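Long-range contacts in 6-phospho-beta-d glycosidase (Streptococcus pyogenes, PDB 5FOO), which probably hydrolyses 6-phospho-beta-glucosides as a glycoside hydrolase of family 1, and is seen here with 6-phosphocyclophellitol bound in its pocket: residues His118-Pro123 and His163-Val168; Arg28-Tyr33 and Phe178-Ile183; Asp159-Asn164 and Gly220-Leu225. The protein carries 1 engineered substitution. One frame throughout, in Å; residues are numbered along the deposited sequence.

Contact 1: residues His118-Pro123 and His163-Val168; sequences HHFDLP and HNEPMV. With JAZ (6-phosphocyclophellitol), chain G.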
loop_
_atom_site.group_PDB
_atom_site.type_symbol
_atom_site.label_atom_id
_atom_site.label_comp_id
_atom_site.label_asym_id
_atom_site.label_seq_id
_atom_site.Cartn_x
_atom_site.Cartn_y
_atom_site.Cartn_z
ATOM N N HIS A 118 2.804 8.433 1.167
ATOM C CA HIS A 118 2.168 8.215 2.485
ATOM C C HIS A 118 1.928 6.754 2.634
ATOM O O HIS A 118 1.190 6.166 1.847
ATOM C CB HIS A 118 0.875 9.011 2.569
ATOM C CG HIS A 118 0.028 8.723 3.757
ATOM N ND1 HIS A 118 -1.342 8.574 3.688
ATOM C CD2 HIS A 118 0.344 8.569 5.063
ATOM C CE1 HIS A 118 -1.828 8.287 4.881
ATOM N NE2 HIS A 118 -0.822 8.268 5.728
ATOM N N HIS A 119 2.555 6.148 3.642
ATOM C CA HIS A 119 2.312 4.739 3.949
ATOM C C HIS A 119 2.149 4.619 5.483
ATOM O O HIS A 119 3.106 4.287 6.218
ATOM C CB HIS A 119 3.500 3.875 3.406
ATOM C CG HIS A 119 3.193 2.427 3.313
ATOM N ND1 HIS A 119 3.576 1.647 2.246
ATOM C CD2 HIS A 119 2.499 1.612 4.145
ATOM C CE1 HIS A 119 3.148 0.412 2.421
ATOM N NE2 HIS A 119 2.496 0.360 3.575
ATOM N N PHE A 120 0.934 4.962 5.933
ATOM C CA PHE A 120 0.492 4.887 7.320
ATOM C C PHE A 120 1.338 5.733 8.265
ATOM O O PHE A 120 1.489 5.374 9.463
ATOM C CB PHE A 120 0.548 3.414 7.827
ATOM C CG PHE A 120 -0.069 2.375 6.905
ATOM C CD1 PHE A 120 -0.982 2.672 5.905
ATOM C CD2 PHE A 120 0.271 1.043 7.096
ATOM C CE1 PHE A 120 -1.534 1.657 5.084
ATOM C CE2 PHE A 120 -0.264 0.026 6.306
ATOM C CZ PHE A 120 -1.183 0.334 5.303
ATOM N N ASP A 121 1.911 6.837 7.757
ATOM C CA ASP A 121 2.904 7.570 8.501
ATOM C C ASP A 121 2.698 9.051 8.638
ATOM O O ASP A 121 3.657 9.814 8.585
ATOM C CB ASP A 121 4.325 7.254 7.977
ATOM C CG ASP A 121 4.562 7.762 6.538
ATOM O OD1 ASP A 121 3.569 7.902 5.777
ATOM O OD2 ASP A 121 5.742 8.030 6.190
ATOM N N LEU A 122 1.474 9.447 8.922
ATOM C CA LEU A 122 1.184 10.793 9.377
ATOM C C LEU A 122 2.117 11.184 10.533
ATOM O O LEU A 122 2.329 10.402 11.481
ATOM C CB LEU A 122 -0.294 10.885 9.794
ATOM C CG LEU A 122 -0.746 12.251 10.259
ATOM C CD1 LEU A 122 -1.158 13.119 9.081
ATOM C CD2 LEU A 122 -1.880 12.143 11.268
ATOM N N PRO A 123 2.658 12.400 10.521
ATOM C CA PRO A 123 3.338 12.916 11.741
ATOM C C PRO A 123 2.423 12.998 12.978
ATOM O O PRO A 123 1.324 13.613 12.939
ATOM C CB PRO A 123 3.744 14.331 11.362
ATOM C CG PRO A 123 3.712 14.395 9.896
ATOM C CD PRO A 123 2.605 13.421 9.465
ATOM N N HIS A 163 -0.968 7.765 -1.943
ATOM C CA HIS A 163 -1.108 6.957 -0.745
ATOM C C HIS A 163 -0.905 5.483 -1.077
ATOM O O HIS A 163 -1.157 5.025 -2.206
ATOM C CB HIS A 163 -2.535 7.023 -0.189
ATOM C CG HIS A 163 -3.088 8.397 0.049
ATOM N ND1 HIS A 163 -2.646 9.203 1.054
ATOM C CD2 HIS A 163 -4.111 9.046 -0.518
ATOM C CE1 HIS A 163 -3.338 10.321 1.082
ATOM N NE2 HIS A 163 -4.229 10.256 0.122
ATOM N N ASN A 164 -0.501 4.728 -0.058
ATOM C CA ASN A 164 -0.741 3.315 -0.015
ATOM C C ASN A 164 -1.995 3.031 0.804
ATOM O O ASN A 164 -2.058 3.381 1.990
ATOM C CB ASN A 164 0.437 2.614 0.640
ATOM C CG ASN A 164 0.205 1.127 0.778
ATOM O OD1 ASN A 164 0.432 0.359 -0.161
ATOM N ND2 ASN A 164 -0.262 0.715 1.943
ATOM N N GLU A 165 -2.962 2.409 0.177
ATOM C CA GLU A 165 -4.176 1.888 0.823
ATOM C C GLU A 165 -4.802 2.819 1.850
ATOM O O GLU A 165 -4.798 2.549 3.080
ATOM C CB GLU A 165 -3.931 0.514 1.435
ATOM C CG GLU A 165 -3.464 -0.548 0.485
ATOM C CD GLU A 165 -2.873 -1.797 1.237
ATOM O OE1 GLU A 165 -1.868 -1.760 2.087
ATOM O OE2 GLU A 165 -3.416 -2.853 0.924
ATOM N N PRO A 166 -5.340 3.925 1.350
ATOM C CA PRO A 166 -5.955 4.834 2.221
ATOM C C PRO A 166 -7.117 4.259 3.027
ATOM O O PRO A 166 -7.288 4.686 4.188
ATOM C CB PRO A 166 -6.354 5.979 1.317
ATOM C CG PRO A 166 -6.559 5.368 0.006
ATOM C CD PRO A 166 -5.426 4.380 -0.043
ATOM N N MET A 167 -7.834 3.261 2.515
ATOM C CA MET A 167 -8.917 2.647 3.354
ATOM C C MET A 167 -8.359 1.873 4.554
ATOM O O MET A 167 -9.042 1.683 5.528
ATOM C CB MET A 167 -9.840 1.720 2.527
ATOM C CG MET A 167 -11.068 1.159 3.331
ATOM S SD MET A 167 -12.022 2.514 4.024
ATOM C CE MET A 167 -13.057 2.873 2.647
ATOM N N VAL A 168 -7.132 1.363 4.453
ATOM C CA VAL A 168 -6.434 0.743 5.574
ATOM C C VAL A 168 -6.120 1.783 6.681
ATOM O O VAL A 168 -6.189 1.471 7.845
ATOM C CB VAL A 168 -5.162 -0.034 5.148
ATOM C CG1 VAL A 168 -4.416 -0.565 6.345
ATOM C CG2 VAL A 168 -5.532 -1.198 4.200
HETATM C C2 JAZ G . 2.458 -4.726 4.911
HETATM C C3 JAZ G . 2.510 -3.566 3.895
HETATM C C4 JAZ G . 1.135 -3.324 3.284
HETATM C C5 JAZ G . 0.579 -4.560 2.590
HETATM C C6 JAZ G . 0.621 -5.754 3.518
HETATM C C7 JAZ G . 1.999 -5.962 4.146
HETATM C C8 JAZ G . 2.078 -7.251 4.961
HETATM O O9 JAZ G . 1.155 -7.126 6.039
HETATM P P10 JAZ G . 1.472 -7.859 7.413
HETATM O O11 JAZ G . 0.339 -7.463 8.292
HETATM O O12 JAZ G . 2.856 -7.616 7.848
HETATM O O13 JAZ G . 1.443 -9.294 7.110
HETATM O O14 JAZ G . -0.405 -5.629 4.512
HETATM O O15 JAZ G . 3.761 -5.003 5.436
HETATM O O16 JAZ G . 2.903 -2.419 4.608
HETATM O O17 JAZ G . 1.190 -2.236 2.378
HETATM O O HOH W 1 -1.107 5.225 3.721
#
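His119 and Asn164 lie flat against each other beside the bound 6-phosphocyclophellitol, where the third and fourth strands of a TIM barrel, the fold of glycoside hydrolase family 1, give way to loops. Imidazole and amide planes are only 12° apart. Asn164 CG is anti to its backbone N (chi1 177°), which carries it over the ring. Asn164 ND2 sits above one face toward the rim, 3.2 Å from His119 NE2, a stacked approach whose angle is too poor for a hydrogen bond. Asn164 CB lies over the same ring, 3.8 Å from the centroid of His119, as a CH-pi contact. His119 NE2 instead donates to the ligand's O16 at 3.0 Å. Asn164 ND2 donates to Glu165 OE1 at 3.0 Å and weakly to ligand O17, which itself donates to Glu165 OE1. Beyond the segments, Asn224 and Tyr299 hold Glu165 OE2, while Asn297 binds Asn164 OD1, so both polar side chains of the family's Asn-Glu-Pro motif have second-shell partners.

Two further rings, His118 and His163, meet rim to rim with planes at 78°, joined by a nearly straight hydrogen bond of 3.0 Å between His118 ND1 and His163 ND1, either of which could be the donor. Phe120 reaches across with its outer end: Phe120 CZ meets Val168 CG1 at 3.5 Å and also comes close to Asn164 ND2. Asn164 N donates to His118 O at 2.9 Å. One water links the two backbones, accepting from Phe120 N, donating weakly to His118 O and donating to Asn164 O at 2.7 Å.

Contact 2: residues Arg28-Tyr33 and Phe178-Ile183; sequences RNLFDY and FHYPAI. With PO4 (phosphate ion), chain M.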
loop_
_atom_site.group_PDB
_atom_site.type_symbol
_atom_site.label_atom_id
_atom_site.label_comp_id
_atom_site.label_asym_id
_atom_site.label_seq_id
_atom_site.Cartn_x
_atom_site.Cartn_y
_atom_site.Cartn_z
ATOM N N ARG A 28 8.533 12.148 14.680
ATOM C CA ARG A 28 7.845 10.870 14.801
ATOM C C ARG A 28 6.597 10.773 13.945
ATOM O O ARG A 28 5.771 11.703 13.910
ATOM C CB ARG A 28 7.440 10.606 16.268
ATOM C CG ARG A 28 8.662 10.593 17.218
ATOM C CD ARG A 28 8.269 10.675 18.690
ATOM N NE ARG A 28 7.572 11.915 18.957
ATOM C CZ ARG A 28 7.069 12.271 20.127
ATOM N NH1 ARG A 28 7.162 11.508 21.209
ATOM N NH2 ARG A 28 6.477 13.424 20.195
ATOM N N ASN A 29 6.468 9.636 13.268
ATOM C CA ASN A 29 5.218 9.285 12.690
ATOM C C ASN A 29 4.302 8.603 13.687
ATOM O O ASN A 29 4.699 8.388 14.805
ATOM C CB ASN A 29 5.418 8.516 11.353
ATOM C CG ASN A 29 5.996 7.113 11.508
ATOM O OD1 ASN A 29 5.575 6.319 12.325
ATOM N ND2 ASN A 29 6.886 6.774 10.609
ATOM N N LEU A 30 3.083 8.258 13.287
ATOM C CA LEU A 30 2.149 7.634 14.232
ATOM C C LEU A 30 2.720 6.380 14.791
ATOM O O LEU A 30 2.645 6.185 16.016
ATOM C CB LEU A 30 0.803 7.327 13.628
ATOM C CG LEU A 30 0.066 8.520 13.072
ATOM C CD1 LEU A 30 -1.320 8.148 12.602
ATOM C CD2 LEU A 30 -0.002 9.674 14.068
ATOM N N PHE A 31 3.294 5.519 13.948
ATOM C CA PHE A 31 3.845 4.245 14.479
ATOM C C PHE A 31 5.099 4.382 15.392
ATOM O O PHE A 31 5.223 3.652 16.372
ATOM C CB PHE A 31 4.111 3.238 13.372
ATOM C CG PHE A 31 2.950 2.321 13.103
ATOM C CD1 PHE A 31 2.713 1.224 13.925
ATOM C CD2 PHE A 31 2.111 2.533 11.996
ATOM C CE1 PHE A 31 1.645 0.373 13.661
ATOM C CE2 PHE A 31 1.043 1.700 11.727
ATOM C CZ PHE A 31 0.790 0.611 12.561
ATOM N N ASP A 32 5.985 5.334 15.085
ATOM C CA ASP A 32 7.115 5.615 15.912
ATOM C C ASP A 32 6.606 5.995 17.308
ATOM O O ASP A 32 7.180 5.552 18.316
ATOM C CB ASP A 32 7.951 6.799 15.422
ATOM C CG ASP A 32 8.426 6.667 13.986
ATOM O OD1 ASP A 32 8.820 5.557 13.583
ATOM O OD2 ASP A 32 8.444 7.711 13.282
ATOM N N TYR A 33 5.582 6.848 17.349
ATOM C CA TYR A 33 5.015 7.318 18.606
ATOM C C TYR A 33 4.393 6.197 19.436
ATOM O O TYR A 33 4.637 6.070 20.682
ATOM C CB TYR A 33 3.944 8.372 18.373
ATOM C CG TYR A 33 3.311 8.828 19.661
ATOM C CD1 TYR A 33 4.022 9.657 20.531
ATOM C CD2 TYR A 33 1.986 8.486 19.982
ATOM C CE1 TYR A 33 3.445 10.106 21.712
ATOM C CE2 TYR A 33 1.389 8.936 21.153
ATOM C CZ TYR A 33 2.144 9.731 22.018
ATOM O OH TYR A 33 1.603 10.189 23.155
ATOM N N PHE A 178 -5.958 -0.930 14.711
ATOM C CA PHE A 178 -4.612 -1.452 14.399
ATOM C C PHE A 178 -3.602 -0.427 13.915
ATOM O O PHE A 178 -2.434 -0.751 13.732
ATOM C CB PHE A 178 -4.703 -2.696 13.491
ATOM C CG PHE A 178 -5.291 -2.449 12.113
ATOM C CD1 PHE A 178 -4.465 -2.009 11.044
ATOM C CD2 PHE A 178 -6.645 -2.707 11.848
ATOM C CE1 PHE A 178 -5.012 -1.840 9.768
ATOM C CE2 PHE A 178 -7.181 -2.557 10.561
ATOM C CZ PHE A 178 -6.373 -2.093 9.537
ATOM N N HIS A 179 -4.037 0.794 13.730
ATOM C CA HIS A 179 -3.133 1.947 13.742
ATOM C C HIS A 179 -3.534 2.871 14.878
ATOM O O HIS A 179 -4.732 3.006 15.210
ATOM C CB HIS A 179 -3.292 2.796 12.439
ATOM C CG HIS A 179 -2.919 2.058 11.198
ATOM N ND1 HIS A 179 -3.100 2.582 9.930
ATOM C CD2 HIS A 179 -2.332 0.845 11.026
ATOM C CE1 HIS A 179 -2.671 1.707 9.028
ATOM N NE2 HIS A 179 -2.218 0.637 9.656
ATOM N N TYR A 180 -2.547 3.579 15.363
ATOM C CA TYR A 180 -2.758 4.714 16.227
ATOM C C TYR A 180 -3.577 5.874 15.644
ATOM O O TYR A 180 -3.403 6.148 14.451
ATOM C CB TYR A 180 -1.383 5.282 16.691
ATOM C CG TYR A 180 -1.524 6.296 17.835
ATOM C CD1 TYR A 180 -1.748 7.629 17.575
ATOM C CD2 TYR A 180 -1.550 5.874 19.198
ATOM C CE1 TYR A 180 -1.933 8.550 18.628
ATOM C CE2 TYR A 180 -1.717 6.790 20.260
ATOM C CZ TYR A 180 -1.929 8.108 19.957
ATOM O OH TYR A 180 -2.125 9.008 20.950
ATOM N N PRO A 181 -4.721 6.207 16.292
ATOM C CA PRO A 181 -4.901 6.491 17.703
ATOM C C PRO A 181 -5.752 5.295 18.141
ATOM O O PRO A 181 -6.119 5.225 19.283
ATOM C CB PRO A 181 -5.705 7.790 17.784
ATOM C CG PRO A 181 -6.425 7.871 16.490
ATOM C CD PRO A 181 -5.494 7.182 15.491
ATOM N N ALA A 182 -6.036 4.359 17.227
ATOM C CA ALA A 182 -6.785 3.150 17.483
ATOM C C ALA A 182 -8.102 3.395 18.206
ATOM O O ALA A 182 -8.383 2.720 19.164
ATOM C CB ALA A 182 -5.933 2.195 18.300
ATOM N N ILE A 183 -8.891 4.326 17.731
ATOM C CA ILE A 183 -10.190 4.640 18.303
ATOM C C ILE A 183 -11.257 4.102 17.373
ATOM O O ILE A 183 -10.979 3.678 16.235
ATOM C CB ILE A 183 -10.413 6.173 18.576
ATOM C CG1 ILE A 183 -10.422 6.991 17.290
ATOM C CG2 ILE A 183 -9.365 6.715 19.547
ATOM C CD1 ILE A 183 -10.540 8.488 17.492
HETATM P P PO4 M . 7.648 15.269 16.778
HETATM O O1 PO4 M . 6.478 15.462 17.737
HETATM O O2 PO4 M . 8.935 15.960 17.165
HETATM O O3 PO4 M . 7.207 15.988 15.430
HETATM O O4 PO4 M . 7.978 13.833 16.811
#
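Tyr33 and Tyr180 each set CG anti to the backbone N (chi1 178° and -168°), and the two rings meet as a T-shaped pair. The edge of Tyr33 is turned to the face of Tyr180, planes 77° apart, with Tyr33 CE2 3.6 Å from Tyr180 CZ. Pro181 CB rests over the opposite face of the Tyr180 ring. A second, offset edge-to-face pair forms where Phe31 points its edge at the face of His179, Phe31 CZ coming within 3.5 Å of His179 CD2 and near Phe178 O. Leu30 CD1 packs against Tyr180 O at 3.4 Å.

The contact seats the first turn of helix 30-37 against the loop joining helices 166-174 and 186-208, at the periphery of the barrel; Ile124 of helix 124-130 touches both sides. A capping box begins the helix: Asp32 N donates to Asn29 OD1 at 3.0 Å, and Asn29 N donates to Asp32 OD2 at 2.8 Å. Just before the helix, Arg28 N and NE both donate to O4 of a phosphate ion, probably from the crystallisation liquor, and Arg28 NH2 donates to its O1; His27 ND1 also holds this ion. No hydrogen bond links the two segments, so their mutual fit rests on ring edges and faces, and on carbon packed against carbon and backbone carbonyls.

Contact 3: residues Asp159-Asn164 and Gly220-Leu225; sequences DWFVHN and GTILNL. With JAZ (6-phosphocyclophellitol), chain G; EDO (1,2-ethanediol), chain H.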
loop_
_atom_site.group_PDB
_atom_site.type_symbol
_atom_site.label_atom_id
_atom_site.label_comp_id
_atom_site.label_asym_id
_atom_site.label_seq_id
_atom_site.Cartn_x
_atom_site.Cartn_y
_atom_site.Cartn_z
ATOM N N ASP A 159 7.466 8.551 -11.538
ATOM C CA ASP A 159 6.425 7.601 -11.181
ATOM C C ASP A 159 6.065 7.795 -9.723
ATOM O O ASP A 159 6.830 7.413 -8.838
ATOM C CB ASP A 159 6.909 6.186 -11.395
ATOM C CG ASP A 159 7.062 5.847 -12.871
ATOM O OD1 ASP A 159 6.062 5.559 -13.575
ATOM O OD2 ASP A 159 8.243 5.827 -13.277
ATOM N N TRP A 160 4.907 8.387 -9.498
ATOM C CA TRP A 160 4.534 8.883 -8.219
ATOM C C TRP A 160 3.177 8.270 -7.770
ATOM O O TRP A 160 2.285 8.072 -8.587
ATOM C CB TRP A 160 4.377 10.395 -8.308
ATOM C CG TRP A 160 5.606 11.160 -8.505
ATOM C CD1 TRP A 160 6.078 11.658 -9.708
ATOM C CD2 TRP A 160 6.533 11.566 -7.514
ATOM N NE1 TRP A 160 7.255 12.349 -9.503
ATOM C CE2 TRP A 160 7.543 12.334 -8.162
ATOM C CE3 TRP A 160 6.643 11.352 -6.143
ATOM C CZ2 TRP A 160 8.625 12.881 -7.468
ATOM C CZ3 TRP A 160 7.718 11.932 -5.466
ATOM C CH2 TRP A 160 8.700 12.652 -6.140
ATOM N N PHE A 161 3.035 8.057 -6.471
ATOM C CA PHE A 161 1.817 7.564 -5.874
ATOM C C PHE A 161 1.493 8.336 -4.608
ATOM O O PHE A 161 2.362 8.634 -3.826
ATOM C CB PHE A 161 1.939 6.048 -5.673
ATOM C CG PHE A 161 1.909 5.282 -6.958
ATOM C CD1 PHE A 161 0.708 4.952 -7.558
ATOM C CD2 PHE A 161 3.082 4.967 -7.606
ATOM C CE1 PHE A 161 0.668 4.322 -8.802
ATOM C CE2 PHE A 161 3.060 4.305 -8.844
ATOM C CZ PHE A 161 1.868 3.995 -9.443
ATOM N N VAL A 162 0.226 8.697 -4.415
ATOM C CA VAL A 162 -0.091 9.620 -3.342
ATOM C C VAL A 162 -0.216 8.871 -1.977
ATOM O O VAL A 162 0.358 9.314 -0.999
ATOM C CB VAL A 162 -1.365 10.464 -3.607
ATOM C CG1 VAL A 162 -1.599 11.419 -2.415
ATOM C CG2 VAL A 162 -1.226 11.332 -4.864
ATOM N N HIS A 163 -0.968 7.765 -1.943
ATOM C CA HIS A 163 -1.108 6.957 -0.745
ATOM C C HIS A 163 -0.905 5.483 -1.077
ATOM O O HIS A 163 -1.157 5.025 -2.206
ATOM C CB HIS A 163 -2.535 7.023 -0.189
ATOM C CG HIS A 163 -3.088 8.397 0.049
ATOM N ND1 HIS A 163 -2.646 9.203 1.054
ATOM C CD2 HIS A 163 -4.111 9.046 -0.518
ATOM C CE1 HIS A 163 -3.338 10.321 1.082
ATOM N NE2 HIS A 163 -4.229 10.256 0.122
ATOM N N ASN A 164 -0.501 4.728 -0.058
ATOM C CA ASN A 164 -0.741 3.315 -0.015
ATOM C C ASN A 164 -1.995 3.031 0.804
ATOM O O ASN A 164 -2.058 3.381 1.990
ATOM C CB ASN A 164 0.437 2.614 0.640
ATOM C CG ASN A 164 0.205 1.127 0.778
ATOM O OD1 ASN A 164 0.432 0.359 -0.161
ATOM N ND2 ASN A 164 -0.262 0.715 1.943
ATOM N N GLY A 220 -0.456 8.512 -9.539
ATOM C CA GLY A 220 -1.596 7.705 -9.228
ATOM C C GLY A 220 -1.726 7.517 -7.754
ATOM O O GLY A 220 -1.273 8.355 -6.963
ATOM N N THR A 221 -2.430 6.447 -7.388
ATOM C CA THR A 221 -2.568 6.063 -5.983
ATOM C C THR A 221 -2.540 4.550 -5.926
ATOM O O THR A 221 -2.606 3.911 -6.961
ATOM C CB THR A 221 -3.810 6.720 -5.334
ATOM O OG1 THR A 221 -3.726 6.569 -3.912
ATOM C CG2 THR A 221 -5.128 6.081 -5.870
ATOM N N ILE A 222 -2.353 3.975 -4.732
ATOM C CA ILE A 222 -2.282 2.531 -4.554
ATOM C C ILE A 222 -3.484 2.099 -3.740
ATOM O O ILE A 222 -3.640 2.479 -2.572
ATOM C CB ILE A 222 -0.959 2.106 -3.891
ATOM C CG1 ILE A 222 0.259 2.502 -4.745
ATOM C CG2 ILE A 222 -0.923 0.610 -3.634
ATOM C CD1 ILE A 222 1.537 2.580 -3.941
ATOM N N LEU A 223 -4.315 1.287 -4.350
ATOM C CA LEU A 223 -5.607 0.930 -3.809
ATOM C C LEU A 223 -5.753 -0.583 -3.732
ATOM O O LEU A 223 -4.838 -1.278 -4.104
ATOM C CB LEU A 223 -6.736 1.545 -4.620
ATOM C CG LEU A 223 -6.746 3.046 -4.760
ATOM C CD1 LEU A 223 -7.952 3.478 -5.555
ATOM C CD2 LEU A 223 -6.725 3.777 -3.430
ATOM N N ASN A 224 -6.858 -1.065 -3.133
ATOM C CA ASN A 224 -7.275 -2.499 -3.131
ATOM C C ASN A 224 -8.482 -2.662 -4.035
ATOM O O ASN A 224 -9.469 -1.873 -3.999
ATOM C CB ASN A 224 -7.660 -2.953 -1.740
ATOM C CG ASN A 224 -6.469 -3.528 -0.939
ATOM O OD1 ASN A 224 -6.174 -4.747 -1.019
ATOM N ND2 ASN A 224 -5.819 -2.668 -0.106
ATOM N N LEU A 225 -8.430 -3.661 -4.888
ATOM C CA LEU A 225 -9.622 -4.009 -5.621
ATOM C C LEU A 225 -9.996 -5.478 -5.288
ATOM O O LEU A 225 -10.694 -6.131 -6.051
ATOM C CB LEU A 225 -9.388 -3.743 -7.109
ATOM C CG LEU A 225 -10.469 -3.360 -8.119
ATOM C CD1 LEU A 225 -11.461 -2.303 -7.681
ATOM C CD2 LEU A 225 -9.755 -2.884 -9.363
HETATM C C2 JAZ G . 2.458 -4.726 4.911
HETATM C C3 JAZ G . 2.510 -3.566 3.895
HETATM C C4 JAZ G . 1.135 -3.324 3.284
HETATM C C5 JAZ G . 0.579 -4.560 2.590
HETATM C C6 JAZ G . 0.621 -5.754 3.518
HETATM C C7 JAZ G . 1.999 -5.962 4.146
HETATM C C8 JAZ G . 2.078 -7.251 4.961
HETATM O O9 JAZ G . 1.155 -7.126 6.039
HETATM P P10 JAZ G . 1.472 -7.859 7.413
HETATM O O11 JAZ G . 0.339 -7.463 8.292
HETATM O O12 JAZ G . 2.856 -7.616 7.848
HETATM O O13 JAZ G . 1.443 -9.294 7.110
HETATM O O14 JAZ G . -0.405 -5.629 4.512
HETATM O O15 JAZ G . 3.761 -5.003 5.436
HETATM O O16 JAZ G . 2.903 -2.419 4.608
HETATM O O17 JAZ G . 1.190 -2.236 2.378
HETATM C C1 EDO H . 7.122 6.565 -16.485
HETATM O O1 EDO H . 6.031 5.721 -16.122
HETATM C C2 EDO H . 6.646 7.823 -17.133
HETATM O O2 EDO H . 5.276 7.897 -16.830
#
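His163 O receives the backbone N of Ile222 at 3.0 Å, and Thr221 OG1 comes within 3.4 Å of the same oxygen, at most a weak bond. Nearer the start of the strand, Gly220 N donates to Trp160 O at 2.9 Å. Gly220 O then accepts from Val162 N at 3.0 Å and takes a CA-H...O contact from Phe161. These bonds join the fourth and fifth parallel strands of the TIM barrel. The register slips by one between the bridges Phe161-Gly220 and Asn164-Ile222, a beta bulge that leaves one extra residue on the 159-164 side, where the chain turns a corner at Val162. Phe161, Ile222 and Asn164 send their side chains to the same face. The side chains of Phe161 and Ile222 cross at about a right angle, Phe161 CD1 lying 3.8 Å from Ile222 CG1. The edge of the same ring lies beside the backbone of Thr221, with Phe161 CD1 3.5 Å from Thr221 N. Ile222 CG2 in turn packs 3.7 Å from Asn164 OD1. At the far end, Asp159 OD2 makes a salt bridge with Arg112, and Asp159 OD1 binds Tyr293 and an ethanediol, probably from the crystallisation liquor.

How the contacts relate
Contacts 1 and 3 are both buried, about 7 Å from the centre of the chain to the centre of each, and share His163 and Asn164. Contact 3 is strand pairing within the barrel wall, whereas contact 1 relies largely on side-chain polar groups and stacking, and forms part of the ligand pocket at the strand ends. Glu165 ties them further, by probable hydrogen bonds to Ile222 and Asn224 of the strand in contact 3. Contact 2, centred about 17 Å from the chain centre and only partly buried, relies on aromatic and aliphatic packing instead. It touches contact 1 through Phe120 with His179 and through Leu122 with Leu30, but does not touch contact 3.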